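Local coordinates for amino acid ABC transporter, periplasmic amino acid-binding protein (Brucella ovis, PDB 4Z9N) that binds glutathione and probably delivers a solute of this kind to an ABC transporter in the inner membrane, at residues Asp102-Asn107 with Asp226-Thr231. Residues are numbered along the deposited sequence; the frame is centred on the assembly and turned at random.
With NA (sodium ion), chain K; NA (sodium ion), chain H.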
# COMPACT_ATOMS: atom_id res chain seq x y z
N ASP D 102 -13.76 2.65 -2.51
CA ASP D 102 -12.34 2.35 -2.71
C ASP D 102 -11.54 2.98 -1.56
O ASP D 102 -12.06 3.79 -0.78
CB ASP D 102 -11.83 2.92 -4.04
CG ASP D 102 -12.11 2.01 -5.23
OD1 ASP D 102 -12.18 0.77 -5.08
OD2 ASP D 102 -12.24 2.55 -6.35
N PHE D 103 -10.27 2.63 -1.49
CA PHE D 103 -9.39 3.14 -0.44
C PHE D 103 -8.18 3.76 -1.11
O PHE D 103 -7.56 3.13 -1.97
CB PHE D 103 -9.00 2.03 0.53
CG PHE D 103 -10.17 1.47 1.28
CD1 PHE D 103 -10.96 0.46 0.73
CD2 PHE D 103 -10.50 1.97 2.53
CE1 PHE D 103 -12.06 -0.03 1.43
CE2 PHE D 103 -11.59 1.47 3.23
CZ PHE D 103 -12.36 0.49 2.68
N ALA D 104 -7.85 4.98 -0.72
CA ALA D 104 -6.81 5.73 -1.40
C ALA D 104 -5.44 5.54 -0.74
O ALA D 104 -4.42 5.97 -1.28
CB ALA D 104 -7.18 7.19 -1.45
N GLY D 105 -5.41 4.87 0.40
CA GLY D 105 -4.17 4.75 1.16
C GLY D 105 -4.47 4.33 2.59
O GLY D 105 -5.63 4.30 2.99
N ILE D 106 -3.42 3.99 3.32
CA ILE D 106 -3.52 3.54 4.70
C ILE D 106 -2.75 4.56 5.55
O ILE D 106 -1.54 4.63 5.46
CB ILE D 106 -2.95 2.12 4.88
CG1 ILE D 106 -3.85 1.08 4.19
CG2 ILE D 106 -2.79 1.78 6.36
CD1 ILE D 106 -3.11 -0.22 3.87
N ASN D 107 -3.45 5.36 6.34
CA ASN D 107 -2.73 6.38 7.08
C ASN D 107 -2.31 5.90 8.47
O ASN D 107 -1.54 6.56 9.14
CB ASN D 107 -3.55 7.69 7.15
CG ASN D 107 -4.82 7.59 7.98
OD1 ASN D 107 -5.39 6.52 8.21
ND2 ASN D 107 -5.30 8.75 8.41
N ASP D 226 -7.26 9.92 -6.70
CA ASP D 226 -5.87 10.38 -6.90
C ASP D 226 -5.51 11.54 -5.96
O ASP D 226 -4.41 11.58 -5.41
CB ASP D 226 -5.62 10.78 -8.36
CG ASP D 226 -5.59 9.59 -9.33
OD1 ASP D 226 -5.67 8.43 -8.88
OD2 ASP D 226 -5.51 9.82 -10.55
N VAL D 227 -6.44 12.48 -5.79
CA VAL D 227 -6.18 13.64 -4.93
C VAL D 227 -5.97 13.20 -3.48
O VAL D 227 -5.06 13.66 -2.79
CB VAL D 227 -7.34 14.68 -5.00
CG1 VAL D 227 -7.19 15.72 -3.89
CG2 VAL D 227 -7.40 15.35 -6.37
N VAL D 228 -6.80 12.27 -3.03
CA VAL D 228 -6.71 11.82 -1.64
C VAL D 228 -5.46 10.98 -1.47
O VAL D 228 -4.71 11.16 -0.52
CB VAL D 228 -7.96 11.04 -1.22
CG1 VAL D 228 -7.79 10.45 0.19
CG2 VAL D 228 -9.21 11.96 -1.29
N ARG D 229 -5.24 10.07 -2.41
CA ARG D 229 -4.05 9.21 -2.39
C ARG D 229 -2.75 10.01 -2.37
O ARG D 229 -1.80 9.71 -1.63
CB ARG D 229 -4.03 8.30 -3.62
CG ARG D 229 -2.76 7.45 -3.71
CD ARG D 229 -2.80 6.46 -4.87
NE ARG D 229 -4.11 5.84 -4.99
CZ ARG D 229 -4.98 6.09 -5.97
NH1 ARG D 229 -4.67 6.92 -6.96
NH2 ARG D 229 -6.15 5.50 -5.96
N TRP D 230 -2.70 11.03 -3.20
CA TRP D 230 -1.44 11.71 -3.36
C TRP D 230 -1.24 12.80 -2.31
O TRP D 230 -0.10 13.17 -2.05
CB TRP D 230 -1.31 12.21 -4.80
CG TRP D 230 -0.91 11.04 -5.60
CD1 TRP D 230 -1.70 10.27 -6.41
CD2 TRP D 230 0.38 10.41 -5.59
NE1 TRP D 230 -0.98 9.23 -6.92
CE2 TRP D 230 0.31 9.30 -6.44
CE3 TRP D 230 1.59 10.71 -4.96
CZ2 TRP D 230 1.40 8.46 -6.67
CZ3 TRP D 230 2.69 9.89 -5.19
CH2 TRP D 230 2.58 8.77 -6.05
N THR D 231 -2.31 13.23 -1.65
CA THR D 231 -2.15 14.00 -0.41
C THR D 231 -1.40 13.15 0.62
O THR D 231 -0.40 13.59 1.20
CB THR D 231 -3.51 14.45 0.17
OG1 THR D 231 -4.12 15.38 -0.74
CG2 THR D 231 -3.33 15.12 1.53
NA NA K . -13.26 -1.18 -4.33
NA NA H . -5.10 6.77 -11.21
O HOH W 1 -8.27 4.50 -4.73
O HOH W 2 -4.94 3.39 -3.31
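The A104 methyl lies over V228 and R229 of helix 222-240: CB is 3.7 Å from V228 CG1 and much the same distance from R229 N. The fold is that of a periplasmic solute-binding protein of family 3, and the contact packs helix 222-240 on the long strand 101-117 of the mixed sheet. With chi1 at 174°, V228 swings CG1 away from its own backbone N and onto the A104 methyl, while V228 also touches L215 of strand 211-218, which hydrogen-bonds to the backbone of A104 and G105. The closest CA atoms across the contact, those of A104 and R229, are 4.6 Å apart, an approach that the small methyl permits. The R229 stem runs alongside the A104 carbonyl: its CG sits 3.3 Å from A104 O, and its CA makes a CA-H...O contact with the same oxygen. Extended through chi1 and chi2, the side chain then bends at chi3 (-41°), and its guanidinium turns an edge to strand 101-117, which it reaches through two waters. Both waters donate to F103 O; one accepts from R229 NE at 3.1 Å, the other weakly from NH2. D226, one helical turn earlier, takes NH1 in a salt bridge on the anti side of its carboxylate, 26° out of the carboxylate plane. These three partners lie in the guanidinium plane, at its edge, and should limit its rotation. Beyond one end of the contact two sodium ions join the two subunits: D102, with D96, L101 O and Q219, holds one that D226 of the second subunit also binds, and D226 here reaches the equivalent ion. D226 OD1 thus serves two cations, R229 NH1 at 2.6 Å and sodium at 2.9 Å.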